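Local coordinates for protein protelomerase (Agrobacterium tumefaciens, PDB 4F43) that generates and protects the hairpin ends of the linear chromosome, probably by cutting replicated telomere DNA and resealing each end as a closed hairpin, at residues A[10-13]-A[14-18]; A[121-124]-A[125-128]; A[223-226]-A[227-230]; A[307-310]-A[311-314]. The protein carries 1 engineered substitution. All blocks are in the same frame, centred on the assembly; numbering follows the deposited sequence.

The four contacts come one after another along this chain, a fragment of the protein that includes its telomere-resolvase catalytic region, which covers contacts 2 and 3. Contacts 1 and 3 lie near the hairpin DNA, their centres about 19 Å apart: contact 1 on helix 9-18, contact 3 in the turn joining helices 220-225 and 230-248; A18 and I230 each pack on a phosphate. Contacts 2 and 4 lie on the far side of the chain's centre from contact 1, their centres about 11 Å apart. They touch where parallel strands 119-120 and 307-308 run into helices 124-134 and 310-316: F121 N lies 3.1 Å from T308 O, a probable hydrogen bond linking the fragment's last helix to the catalytic region.

Contact 1 (A[10-13]-A[14-18]); sequences SIVE and KIERA
K14 begins the second half of an alpha-helical run by sending its N-H to the carbonyl of S10, with K14 N and S10 O 2.9 Å apart. Helix 9-18 then repeats this i to i+4 link, though not evenly. The K14 side chain has CG opposite the carbonyl carbon (chi1 -76°), which carries its methylenes back over S10 O; the extended chain ends in a long, weak ion pair with D231. I15 N is shared between two carbonyls, both weakly: I11 O at 2.9 Å and V12 O at 3.1 Å, each N-H bent to 130°. Its CD1 reaches back to I11 CG2 at 4.2 Å, and this apolar pair faces helix 28-40, I11 on L30 and I15 on L31 and A34. E16 N restores straighter geometry, bonding V12 O at 2.9 Å with an N-H angle of 163°. The E16 side chain runs alongside V12, pointing the same way, so that the carboxylate atom OE2 brushes V12 CG1 at 3.6 Å. R17 N bonds E13 O at 2.9 Å, and R17 CG lies close by the same E13 carbonyl. A18 packs against a DNA phosphate, while its backbone N, 3.0 Å from I15 O, makes a weak hydrogen bond.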
ATOM      1  N   SER A  10       8.631  -1.138  20.577  1.00 46.11           N
ATOM      2  CA  SER A  10       8.124  -1.944  19.470  1.00 42.89           C
ATOM      3  C   SER A  10       9.046  -3.126  19.181  1.00 39.32           C
ATOM      4  O   SER A  10       8.621  -4.285  19.205  1.00 46.20           O
ATOM      5  CB  SER A  10       7.976  -1.082  18.215  1.00 50.75           C
ATOM      6  OG  SER A  10       7.140   0.036  18.458  1.00 60.41           O
ATOM      7  N   ILE A  11      10.310  -2.817  18.915  1.00 34.89           N
ATOM      8  CA  ILE A  11      11.316  -3.828  18.614  1.00 41.71           C
ATOM      9  C   ILE A  11      11.451  -4.822  19.762  1.00 53.22           C
ATOM     10  O   ILE A  11      11.465  -6.036  19.549  1.00 65.65           O
ATOM     11  CB  ILE A  11      12.694  -3.187  18.366  1.00 35.54           C
ATOM     12  CG1 ILE A  11      12.552  -1.905  17.541  1.00 32.88           C
ATOM     13  CG2 ILE A  11      13.627  -4.180  17.693  1.00 35.66           C
ATOM     14  CD1 ILE A  11      12.027  -2.131  16.141  1.00 34.67           C
ATOM     15  N   VAL A  12      11.542  -4.290  20.977  1.00 50.47           N
ATOM     16  CA  VAL A  12      11.692  -5.101  22.180  1.00 49.29           C
ATOM     17  C   VAL A  12      10.549  -6.098  22.344  1.00 54.96           C
ATOM     18  O   VAL A  12      10.783  -7.280  22.590  1.00 59.81           O
ATOM     19  CB  VAL A  12      11.792  -4.220  23.442  1.00 46.11           C
ATOM     20  CG1 VAL A  12      11.806  -5.080  24.697  1.00 46.65           C
ATOM     21  CG2 VAL A  12      13.032  -3.342  23.377  1.00 47.66           C
ATOM     22  N   GLU A  13       9.317  -5.621  22.201  1.00 52.10           N
ATOM     23  CA  GLU A  13       8.150  -6.490  22.293  1.00 53.62           C
ATOM     24  C   GLU A  13       8.143  -7.518  21.166  1.00 55.33           C
ATOM     25  O   GLU A  13       7.779  -8.680  21.372  1.00 63.95           O
ATOM     26  CB  GLU A  13       6.860  -5.667  22.279  1.00 53.60           C
ATOM     27  CG  GLU A  13       6.631  -4.860  23.546  1.00 58.96           C
ATOM     28  CD  GLU A  13       5.408  -3.970  23.461  1.00 69.14           C
ATOM     29  OE1 GLU A  13       4.778  -3.923  22.384  1.00 76.35           O
ATOM     30  OE2 GLU A  13       5.075  -3.316  24.473  1.00 69.28           O
ATOM     31  N   LYS A  14       8.563  -7.091  19.978  1.00 49.96           N
ATOM     32  CA  LYS A  14       8.652  -7.997  18.835  1.00 41.20           C
ATOM     33  C   LYS A  14       9.698  -9.089  19.048  1.00 44.08           C
ATOM     34  O   LYS A  14       9.623 -10.157  18.442  1.00 44.80           O
ATOM     35  CB  LYS A  14       8.952  -7.224  17.548  1.00 34.27           C
ATOM     36  CG  LYS A  14       7.756  -6.476  16.987  1.00 36.23           C
ATOM     37  CD  LYS A  14       8.081  -5.851  15.643  1.00 44.35           C
ATOM     38  CE  LYS A  14       6.858  -5.182  15.039  1.00 45.29           C
ATOM     39  NZ  LYS A  14       7.155  -4.588  13.708  1.00 47.48           N
ATOM     40  N   ILE A  15      10.673  -8.813  19.907  1.00 50.31           N
ATOM     41  CA  ILE A  15      11.692  -9.800  20.248  1.00 61.59           C
ATOM     42  C   ILE A  15      11.202 -10.736  21.351  1.00 66.85           C
ATOM     43  O   ILE A  15      11.393 -11.953  21.280  1.00 68.56           O
ATOM     44  CB  ILE A  15      13.005  -9.124  20.687  1.00 60.90           C
ATOM     45  CG1 ILE A  15      13.613  -8.341  19.521  1.00 53.30           C
ATOM     46  CG2 ILE A  15      13.999 -10.157  21.195  1.00 68.82           C
ATOM     47  CD1 ILE A  15      14.850  -7.556  19.891  1.00 50.85           C
ATOM     48  N   GLU A  16      10.567 -10.157  22.366  1.00 68.41           N
ATOM     49  CA  GLU A  16      10.011 -10.926  23.474  1.00 72.38           C
ATOM     50  C   GLU A  16       8.964 -11.913  22.977  1.00 73.27           C
ATOM     51  O   GLU A  16       8.852 -13.025  23.492  1.00 80.60           O
ATOM     52  CB  GLU A  16       9.399  -9.994  24.521  1.00 74.98           C
ATOM     53  CG  GLU A  16      10.412  -9.126  25.248  1.00 76.60           C
ATOM     54  CD  GLU A  16       9.761  -8.155  26.213  1.00 80.66           C
ATOM     55  OE1 GLU A  16       8.519  -8.029  26.183  1.00 82.19           O
ATOM     56  OE2 GLU A  16      10.492  -7.519  27.001  1.00 81.35           O
ATOM     57  N   ARG A  17       8.197 -11.498  21.972  1.00 67.89           N
ATOM     58  CA  ARG A  17       7.226 -12.389  21.350  1.00 69.85           C
ATOM     59  C   ARG A  17       7.923 -13.523  20.606  1.00 74.59           C
ATOM     60  O   ARG A  17       7.451 -14.660  20.602  1.00 80.65           O
ATOM     61  CB  ARG A  17       6.325 -11.622  20.380  1.00 72.71           C
ATOM     62  CG  ARG A  17       5.277 -10.750  21.048  1.00 77.08           C
ATOM     63  CD  ARG A  17       4.199 -10.325  20.058  1.00 82.11           C
ATOM     64  NE  ARG A  17       4.706  -9.439  19.013  1.00 79.54           N
ATOM     65  CZ  ARG A  17       5.027  -9.831  17.783  1.00 84.44           C
ATOM     66  NH1 ARG A  17       4.898 -11.103  17.433  1.00 92.34           N
ATOM     67  NH2 ARG A  17       5.478  -8.948  16.903  1.00 81.16           N
ATOM     68  N   ALA A  18       9.052 -13.204  19.981  1.00 73.38           N
ATOM     69  CA  ALA A  18       9.759 -14.160  19.136  1.00 75.29           C
ATOM     70  C   ALA A  18      10.757 -15.017  19.909  1.00 71.73           C
ATOM     71  O   ALA A  18      11.442 -15.857  19.323  1.00 64.97           O
ATOM     72  CB  ALA A  18      10.455 -13.439  17.990  1.00 78.96           C
TER

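Contact 2 (A[121-124]-A[125-128]); sequences FENY and RQVL
Y124 lies against R125 and L128, and its ring can be followed outward from CB, which sits 3.3 Å from R125 N. At chi1 80° CG stands between the backbone N and the carbonyl carbon, folding the ring back over R125 N, which approaches one face. Along one flank, CD1 meets L128 CD1 at 3.6 Å and CE1 touches the same methyl. Farther out, CZ comes within 3.8 Å of R125 CG. R125 CG lies 4.0 Å from the centroid of the Y124 ring and 15° off its normal, a CH-pi contact. The two side chains run on together, and OH ends over a face of the R125 guanidinium, 3.9 Å from NE, the planes inclined by 43°. The hydroxyl's hydrogen bond goes instead to E311, whose carboxylate also forms a long, weak ion pair with R125. Elsewhere, F121 CE2 rests against V127 CG2 at 4.0 Å, both side chains joining the core beside helix 263-276. The backbone supplies the frame: L128 N bonds Y124 O at 2.9 Å, V127 N bonds N123 O weakly, and N123 holds the N-cap position without a side-chain capping bond. F121 to Y124 form a type I beta turn leading into the first turn of helix 124-134.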
ATOM      1  N   PHE A 121      -4.976  -6.074 -21.155  1.00 33.49           N
ATOM      2  CA  PHE A 121      -5.779  -6.838 -20.211  1.00 37.46           C
ATOM      3  C   PHE A 121      -7.009  -7.404 -20.909  1.00 46.47           C
ATOM      4  O   PHE A 121      -8.119  -6.900 -20.739  1.00 43.06           O
ATOM      5  CB  PHE A 121      -6.200  -5.948 -19.041  1.00 28.76           C
ATOM      6  CG  PHE A 121      -6.276  -6.668 -17.727  1.00 33.35           C
ATOM      7  CD1 PHE A 121      -5.843  -6.054 -16.564  1.00 29.33           C
ATOM      8  CD2 PHE A 121      -6.779  -7.956 -17.650  1.00 38.89           C
ATOM      9  CE1 PHE A 121      -5.909  -6.711 -15.348  1.00 30.45           C
ATOM     10  CE2 PHE A 121      -6.852  -8.620 -16.438  1.00 35.08           C
ATOM     11  CZ  PHE A 121      -6.415  -7.997 -15.287  1.00 31.90           C
ATOM     12  N   GLU A 122      -6.801  -8.457 -21.691  1.00 51.16           N
ATOM     13  CA  GLU A 122      -7.849  -9.006 -22.548  1.00 45.33           C
ATOM     14  C   GLU A 122      -9.038  -9.610 -21.801  1.00 42.15           C
ATOM     15  O   GLU A 122     -10.190  -9.352 -22.148  1.00 37.53           O
ATOM     16  CB  GLU A 122      -7.256 -10.016 -23.534  1.00 41.32           C
ATOM     17  CG  GLU A 122      -6.580  -9.367 -24.728  1.00 53.19           C
ATOM     18  CD  GLU A 122      -5.321 -10.092 -25.155  1.00 64.77           C
ATOM     19  OE1 GLU A 122      -4.857 -10.976 -24.404  1.00 74.92           O
ATOM     20  OE2 GLU A 122      -4.794  -9.774 -26.242  1.00 59.60           O
ATOM     21  N   ASN A 123      -8.759 -10.408 -20.777  1.00 36.00           N
ATOM     22  CA  ASN A 123      -9.817 -11.091 -20.039  1.00 43.83           C
ATOM     23  C   ASN A 123     -10.199 -10.371 -18.749  1.00 39.27           C
ATOM     24  O   ASN A 123     -10.446 -11.009 -17.726  1.00 45.84           O
ATOM     25  CB  ASN A 123      -9.397 -12.528 -19.722  1.00 46.95           C
ATOM     26  CG  ASN A 123      -8.916 -13.281 -20.949  1.00 41.37           C
ATOM     27  OD1 ASN A 123      -9.488 -13.161 -22.032  1.00 43.75           O
ATOM     28  ND2 ASN A 123      -7.854 -14.062 -20.784  1.00 34.44           N
ATOM     29  N   TYR A 124     -10.256  -9.043 -18.798  1.00 35.62           N
ATOM     30  CA  TYR A 124     -10.516  -8.254 -17.595  1.00 36.95           C
ATOM     31  C   TYR A 124     -11.966  -8.352 -17.120  1.00 36.55           C
ATOM     32  O   TYR A 124     -12.238  -8.273 -15.919  1.00 42.14           O
ATOM     33  CB  TYR A 124     -10.106  -6.790 -17.797  1.00 34.99           C
ATOM     34  CG  TYR A 124     -11.100  -5.948 -18.566  1.00 31.48           C
ATOM     35  CD1 TYR A 124     -12.020  -5.147 -17.901  1.00 32.46           C
ATOM     36  CD2 TYR A 124     -11.113  -5.943 -19.955  1.00 33.16           C
ATOM     37  CE1 TYR A 124     -12.928  -4.373 -18.593  1.00 33.66           C
ATOM     38  CE2 TYR A 124     -12.019  -5.171 -20.658  1.00 33.29           C
ATOM     39  CZ  TYR A 124     -12.923  -4.388 -19.973  1.00 33.57           C
ATOM     40  OH  TYR A 124     -13.825  -3.618 -20.667  1.00 36.12           O
ATOM     41  N   ARG A 125     -12.889  -8.524 -18.062  1.00 35.27           N
ATOM     42  CA  ARG A 125     -14.304  -8.677 -17.732  1.00 47.65           C
ATOM     43  C   ARG A 125     -14.521  -9.909 -16.863  1.00 46.10           C
ATOM     44  O   ARG A 125     -15.322  -9.896 -15.924  1.00 34.32           O
ATOM     45  CB  ARG A 125     -15.148  -8.780 -19.004  1.00 44.81           C
ATOM     46  CG  ARG A 125     -15.145  -7.529 -19.867  1.00 49.81           C
ATOM     47  CD  ARG A 125     -15.990  -7.724 -21.116  1.00 56.99           C
ATOM     48  NE  ARG A 125     -16.131  -6.488 -21.880  1.00 56.68           N
ATOM     49  CZ  ARG A 125     -17.105  -5.603 -21.694  1.00 55.21           C
ATOM     50  NH1 ARG A 125     -18.027  -5.817 -20.764  1.00 54.50           N
ATOM     51  NH2 ARG A 125     -17.157  -4.504 -22.435  1.00 56.67           N
ATOM     52  N   GLN A 126     -13.793 -10.974 -17.185  1.00 56.33           N
ATOM     53  CA  GLN A 126     -13.869 -12.216 -16.431  1.00 57.70           C
ATOM     54  C   GLN A 126     -13.365 -12.007 -15.009  1.00 61.39           C
ATOM     55  O   GLN A 126     -13.933 -12.541 -14.062  1.00 57.40           O
ATOM     56  CB  GLN A 126     -13.058 -13.312 -17.121  1.00 59.40           C
ATOM     57  CG  GLN A 126     -13.419 -13.516 -18.581  1.00 67.11           C
ATOM     58  CD  GLN A 126     -12.792 -14.763 -19.168  1.00 75.83           C
ATOM     59  OE1 GLN A 126     -12.683 -15.791 -18.498  1.00 79.71           O
ATOM     60  NE2 GLN A 126     -12.369 -14.680 -20.423  1.00 76.06           N
ATOM     61  N   VAL A 127     -12.301 -11.224 -14.868  1.00 51.49           N
ATOM     62  CA  VAL A 127     -11.740 -10.915 -13.558  1.00 45.14           C
ATOM     63  C   VAL A 127     -12.729 -10.106 -12.722  1.00 38.27           C
ATOM     64  O   VAL A 127     -12.952 -10.400 -11.543  1.00 39.31           O
ATOM     65  CB  VAL A 127     -10.418 -10.129 -13.684  1.00 38.02           C
ATOM     66  CG1 VAL A 127      -9.922  -9.689 -12.314  1.00 44.86           C
ATOM     67  CG2 VAL A 127      -9.366 -10.966 -14.394  1.00 21.45           C
ATOM     68  N   LEU A 128     -13.317  -9.087 -13.344  1.00 28.76           N
ATOM     69  CA  LEU A 128     -14.336  -8.270 -12.692  1.00 29.99           C
ATOM     70  C   LEU A 128     -15.503  -9.131 -12.225  1.00 39.32           C
ATOM     71  O   LEU A 128     -16.016  -8.956 -11.114  1.00 39.34           O
ATOM     72  CB  LEU A 128     -14.837  -7.181 -13.644  1.00 29.72           C
ATOM     73  CG  LEU A 128     -13.825  -6.102 -14.031  1.00 40.80           C
ATOM     74  CD1 LEU A 128     -14.376  -5.218 -15.137  1.00 40.76           C
ATOM     75  CD2 LEU A 128     -13.449  -5.272 -12.815  1.00 47.16           C
TER

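Contact 3 (A[223-226]-A[227-230]); sequences KLWH and GMSI
M228 is turned to chi1 -130°, off the staggered positions, and is extended from there on, a combination that carries its sulfur back alongside W225. SD arrives 3.9 Å from W225 CD1. It lies in the indole plane: the direction from the five-membered ring's centroid to SD, 5.1 Å long, makes 89° with the ring normal. This is an edge-on Met-aromatic contact, not a stack over the face. The same sulfur passes L224 O at 3.8 Å, and M228 CB sits 3.2 Å from W225 O, so the thioether runs past the last carbonyls of helix 220-225. One backbone bond closes the loop, from M228 N to W225 O at 3.3 Å; the donor stands above the carbonyl plane and uses no lone-pair direction. Between these two residues H226 leaves helical geometry, and G227 takes a positive phi of 82°. H226 CB points away from the following residues, yet stays 3.4 Å from G227 N. The indole is fixed from outside by a hydrogen bond from NE1 to T237 and by F159, whose ring meets it edge-to-face. Just downstream, S229 occupies the N-cap of helix 230-248, and I230 packs on a DNA phosphate. The four residues W225 to M228 form a type II beta turn, with glycine at its third position, that ends one helix and leads through a short link into the next.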
ATOM      1  N   LYS A 223     -13.319  -8.815  12.658  1.00 53.39           N
ATOM      2  CA  LYS A 223     -13.064  -8.128  13.920  1.00 46.88           C
ATOM      3  C   LYS A 223     -11.597  -8.260  14.302  1.00 43.34           C
ATOM      4  O   LYS A 223     -11.023  -7.368  14.926  1.00 41.07           O
ATOM      5  CB  LYS A 223     -13.947  -8.693  15.035  1.00 52.30           C
ATOM      6  CG  LYS A 223     -15.426  -8.378  14.880  1.00 60.93           C
ATOM      7  CD  LYS A 223     -15.669  -6.876  14.849  1.00 67.14           C
ATOM      8  CE  LYS A 223     -15.206  -6.205  16.134  1.00 71.65           C
ATOM      9  NZ  LYS A 223     -15.324  -4.721  16.056  1.00 67.79           N
ATOM     10  N   LEU A 224     -10.999  -9.385  13.923  1.00 46.75           N
ATOM     11  CA  LEU A 224      -9.583  -9.621  14.170  1.00 42.77           C
ATOM     12  C   LEU A 224      -8.719  -8.713  13.294  1.00 51.12           C
ATOM     13  O   LEU A 224      -7.578  -8.404  13.637  1.00 55.34           O
ATOM     14  CB  LEU A 224      -9.244 -11.094  13.919  1.00 38.97           C
ATOM     15  CG  LEU A 224      -7.797 -11.548  14.140  1.00 43.02           C
ATOM     16  CD1 LEU A 224      -7.321 -11.184  15.537  1.00 46.87           C
ATOM     17  CD2 LEU A 224      -7.667 -13.045  13.901  1.00 46.67           C
ATOM     18  N   TRP A 225      -9.279  -8.279  12.169  1.00 50.80           N
ATOM     19  CA  TRP A 225      -8.559  -7.442  11.212  1.00 37.92           C
ATOM     20  C   TRP A 225      -8.705  -5.947  11.490  1.00 39.72           C
ATOM     21  O   TRP A 225      -7.825  -5.158  11.146  1.00 46.71           O
ATOM     22  CB  TRP A 225      -9.036  -7.738   9.790  1.00 41.44           C
ATOM     23  CG  TRP A 225      -8.307  -8.855   9.118  1.00 43.78           C
ATOM     24  CD1 TRP A 225      -7.025  -9.260   9.352  1.00 44.29           C
ATOM     25  CD2 TRP A 225      -8.821  -9.717   8.098  1.00 39.41           C
ATOM     26  NE1 TRP A 225      -6.708 -10.321   8.537  1.00 44.75           N
ATOM     27  CE2 TRP A 225      -7.794 -10.621   7.757  1.00 44.56           C
ATOM     28  CE3 TRP A 225     -10.049  -9.811   7.437  1.00 36.15           C
ATOM     29  CZ2 TRP A 225      -7.960 -11.607   6.785  1.00 46.60           C
ATOM     30  CZ3 TRP A 225     -10.213 -10.791   6.474  1.00 36.10           C
ATOM     31  CH2 TRP A 225      -9.173 -11.675   6.157  1.00 41.57           C
ATOM     32  N   HIS A 226      -9.817  -5.562  12.106  1.00 42.12           N
ATOM     33  CA  HIS A 226     -10.124  -4.150  12.317  1.00 47.41           C
ATOM     34  C   HIS A 226      -9.163  -3.473  13.294  1.00 50.11           C
ATOM     35  O   HIS A 226      -8.975  -3.938  14.417  1.00 55.75           O
ATOM     36  CB  HIS A 226     -11.563  -3.983  12.807  1.00 46.75           C
ATOM     37  CG  HIS A 226     -12.061  -2.572  12.745  1.00 49.35           C
ATOM     38  ND1 HIS A 226     -12.340  -1.934  11.556  1.00 51.65           N
ATOM     39  CD2 HIS A 226     -12.332  -1.677  13.724  1.00 56.14           C
ATOM     40  CE1 HIS A 226     -12.762  -0.707  11.805  1.00 48.65           C
ATOM     41  NE2 HIS A 226     -12.765  -0.525  13.113  1.00 58.87           N
ATOM     42  N   GLY A 227      -8.565  -2.370  12.854  1.00 41.39           N
ATOM     43  CA  GLY A 227      -7.680  -1.586  13.699  1.00 37.67           C
ATOM     44  C   GLY A 227      -6.272  -2.144  13.772  1.00 41.18           C
ATOM     45  O   GLY A 227      -5.439  -1.658  14.538  1.00 40.09           O
ATOM     46  N   MET A 228      -6.008  -3.167  12.966  1.00 42.05           N
ATOM     47  CA  MET A 228      -4.712  -3.833  12.964  1.00 29.65           C
ATOM     48  C   MET A 228      -3.615  -2.929  12.417  1.00 30.92           C
ATOM     49  O   MET A 228      -3.883  -2.015  11.637  1.00 36.13           O
ATOM     50  CB  MET A 228      -4.779  -5.111  12.130  1.00 28.91           C
ATOM     51  CG  MET A 228      -4.235  -6.341  12.825  1.00 26.40           C
ATOM     52  SD  MET A 228      -4.345  -7.806  11.782  1.00 40.16           S
ATOM     53  CE  MET A 228      -3.780  -9.070  12.917  1.00 23.21           C
ATOM     54  N   SER A 229      -2.380  -3.191  12.829  1.00 35.51           N
ATOM     55  CA  SER A 229      -1.234  -2.471  12.297  1.00 45.55           C
ATOM     56  C   SER A 229      -0.765  -3.144  11.014  1.00 48.63           C
ATOM     57  O   SER A 229      -1.175  -4.264  10.709  1.00 50.14           O
ATOM     58  CB  SER A 229      -0.100  -2.421  13.323  1.00 49.90           C
ATOM     59  OG  SER A 229       0.374  -3.721  13.623  1.00 54.46           O
ATOM     60  N   ILE A 230       0.093  -2.462  10.262  1.00 44.60           N
ATOM     61  CA  ILE A 230       0.537  -2.963   8.964  1.00 46.55           C
ATOM     62  C   ILE A 230       1.371  -4.241   9.079  1.00 55.34           C
ATOM     63  O   ILE A 230       1.244  -5.150   8.258  1.00 63.17           O
ATOM     64  CB  ILE A 230       1.300  -1.875   8.160  1.00 32.80           C
ATOM     65  CG1 ILE A 230       1.765  -2.424   6.810  1.00 28.63           C
ATOM     66  CG2 ILE A 230       2.473  -1.321   8.963  1.00 41.10           C
ATOM     67  CD1 ILE A 230       0.637  -2.900   5.918  1.00 25.21           C
TER

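Contact 4 (A[307-310]-A[311-314]); sequences YTLP and EDRD
P310 O meets the R313 guanidinium obliquely, 3.6 Å from NE. The same NE forms a salt bridge with D314 OD1 at 3.2 Å. There OD1 is approached from above the carboxylate plane, 53° out of it, and lies 26° off the guanidinium plane, so the two flat groups do not meet in a common plane. The R313 chain bends at its second and third torsions, which bring the charged end back over P310. E311 runs side by side with P310, pointing the same way, its OE1 4.1 Å from P310 CB, while OE2 has its hydrogen-bond partner on helix 124-134. These groups belong to the first turn of helix 310-316, which follows strand 307-308 after one residue, the N-cap L309; P310 is the first helical residue, a position where proline loses no backbone bond. R313 N bonds L309 O at 3.0 Å, nearly straight with an N-H angle of 168°, and D314 N bonds P310 O at 2.9 Å. A water bridges the N-cap and third helical residue, accepting from L309 N at 3.0 Å and donating to D312 OD2 at 2.9 Å. With the carboxylate so close to the helix start, its charge is probably eased by the helix dipole. D312 OD2 also touches L309 CB at 3.6 Å.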
ATOM      1  N   TYR A 307      -1.857  -0.834 -17.823  1.00 33.39           N
ATOM      2  CA  TYR A 307      -2.736  -1.711 -18.588  1.00 20.66           C
ATOM      3  C   TYR A 307      -3.386  -0.970 -19.748  1.00 25.24           C
ATOM      4  O   TYR A 307      -3.488   0.255 -19.736  1.00 27.02           O
ATOM      5  CB  TYR A 307      -3.833  -2.291 -17.691  1.00 21.54           C
ATOM      6  CG  TYR A 307      -3.338  -3.219 -16.609  1.00 21.29           C
ATOM      7  CD1 TYR A 307      -2.245  -4.052 -16.822  1.00 19.49           C
ATOM      8  CD2 TYR A 307      -3.967  -3.264 -15.373  1.00 27.69           C
ATOM      9  CE1 TYR A 307      -1.794  -4.904 -15.829  1.00 25.36           C
ATOM     10  CE2 TYR A 307      -3.525  -4.109 -14.376  1.00 29.88           C
ATOM     11  CZ  TYR A 307      -2.438  -4.927 -14.609  1.00 29.58           C
ATOM     12  OH  TYR A 307      -1.993  -5.771 -13.618  1.00 32.47           O
ATOM     13  N   THR A 308      -3.822  -1.722 -20.752  1.00 31.09           N
ATOM     14  CA  THR A 308      -4.614  -1.158 -21.837  1.00 37.10           C
ATOM     15  C   THR A 308      -5.816  -2.050 -22.139  1.00 42.06           C
ATOM     16  O   THR A 308      -5.686  -3.266 -22.291  1.00 43.54           O
ATOM     17  CB  THR A 308      -3.776  -0.900 -23.115  1.00 26.17           C
ATOM     18  OG1 THR A 308      -4.627  -0.399 -24.154  1.00 26.86           O
ATOM     19  CG2 THR A 308      -3.088  -2.172 -23.594  1.00 23.65           C
ATOM     20  N   LEU A 309      -6.993  -1.438 -22.200  1.00 49.47           N
ATOM     21  CA  LEU A 309      -8.227  -2.182 -22.413  1.00 41.97           C
ATOM     22  C   LEU A 309      -8.367  -2.655 -23.858  1.00 52.19           C
ATOM     23  O   LEU A 309      -8.037  -1.919 -24.789  1.00 60.01           O
ATOM     24  CB  LEU A 309      -9.442  -1.352 -21.985  1.00 34.67           C
ATOM     25  CG  LEU A 309      -9.558  -1.102 -20.480  1.00 33.57           C
ATOM     26  CD1 LEU A 309     -10.916  -0.516 -20.136  1.00 33.72           C
ATOM     27  CD2 LEU A 309      -9.308  -2.380 -19.694  1.00 33.48           C
ATOM     28  N   PRO A 310      -8.858  -3.893 -24.039  1.00 51.29           N
ATOM     29  CA  PRO A 310      -8.994  -4.566 -25.337  1.00 50.89           C
ATOM     30  C   PRO A 310      -9.748  -3.732 -26.367  1.00 51.46           C
ATOM     31  O   PRO A 310      -9.359  -3.712 -27.533  1.00 55.67           O
ATOM     32  CB  PRO A 310      -9.807  -5.816 -24.996  1.00 52.56           C
ATOM     33  CG  PRO A 310      -9.512  -6.079 -23.573  1.00 55.74           C
ATOM     34  CD  PRO A 310      -9.334  -4.740 -22.931  1.00 53.47           C
ATOM     35  N   GLU A 311     -10.814  -3.063 -25.940  1.00 45.97           N
ATOM     36  CA  GLU A 311     -11.610  -2.239 -26.844  1.00 43.86           C
ATOM     37  C   GLU A 311     -10.830  -1.026 -27.344  1.00 48.14           C
ATOM     38  O   GLU A 311     -10.939  -0.647 -28.513  1.00 51.57           O
ATOM     39  CB  GLU A 311     -12.918  -1.801 -26.179  1.00 44.44           C
ATOM     40  CG  GLU A 311     -12.809  -1.524 -24.689  1.00 52.57           C
ATOM     41  CD  GLU A 311     -13.480  -2.598 -23.850  1.00 55.94           C
ATOM     42  OE1 GLU A 311     -13.220  -3.795 -24.092  1.00 49.13           O
ATOM     43  OE2 GLU A 311     -14.278  -2.244 -22.956  1.00 61.10           O
ATOM     44  N   ASP A 312     -10.046  -0.420 -26.458  1.00 49.16           N
ATOM     45  CA  ASP A 312      -9.194   0.700 -26.835  1.00 48.51           C
ATOM     46  C   ASP A 312      -8.141   0.234 -27.830  1.00 47.47           C
ATOM     47  O   ASP A 312      -7.889   0.893 -28.839  1.00 56.59           O
ATOM     48  CB  ASP A 312      -8.521   1.307 -25.603  1.00 48.55           C
ATOM     49  CG  ASP A 312      -9.521   1.812 -24.581  1.00 53.26           C
ATOM     50  OD1 ASP A 312     -10.678   2.085 -24.965  1.00 55.15           O
ATOM     51  OD2 ASP A 312      -9.150   1.938 -23.395  1.00 54.66           O
ATOM     52  N   ARG A 313      -7.538  -0.914 -27.535  1.00 45.05           N
ATOM     53  CA  ARG A 313      -6.564  -1.542 -28.417  1.00 50.58           C
ATOM     54  C   ARG A 313      -7.184  -1.795 -29.786  1.00 58.65           C
ATOM     55  O   ARG A 313      -6.516  -1.681 -30.812  1.00 56.20           O
ATOM     56  CB  ARG A 313      -6.069  -2.856 -27.801  1.00 50.07           C
ATOM     57  CG  ARG A 313      -4.882  -3.516 -28.504  1.00 58.26           C
ATOM     58  CD  ARG A 313      -5.326  -4.476 -29.601  1.00 66.64           C
ATOM     59  NE  ARG A 313      -6.518  -5.230 -29.220  1.00 69.11           N
ATOM     60  CZ  ARG A 313      -6.498  -6.433 -28.654  1.00 72.62           C
ATOM     61  NH1 ARG A 313      -5.342  -7.032 -28.404  1.00 78.84           N
ATOM     62  NH2 ARG A 313      -7.635  -7.040 -28.342  1.00 69.26           N
ATOM     63  N   ASP A 314      -8.468  -2.138 -29.793  1.00 63.95           N
ATOM     64  CA  ASP A 314      -9.185  -2.409 -31.031  1.00 66.38           C
ATOM     65  C   ASP A 314      -9.421  -1.142 -31.846  1.00 72.95           C
ATOM     66  O   ASP A 314      -8.964  -1.039 -32.984  1.00 84.38           O
ATOM     67  CB  ASP A 314     -10.517  -3.108 -30.744  1.00 55.79           C
ATOM     68  CG  ASP A 314     -10.339  -4.562 -30.353  1.00 53.12           C
ATOM     69  OD1 ASP A 314      -9.302  -5.155 -30.722  1.00 54.87           O
ATOM     70  OD2 ASP A 314     -11.236  -5.116 -29.683  1.00 49.91           O
TER
HETATM   71  O   HOH W   1      -6.495   1.472 -22.322  1.00 18.76           O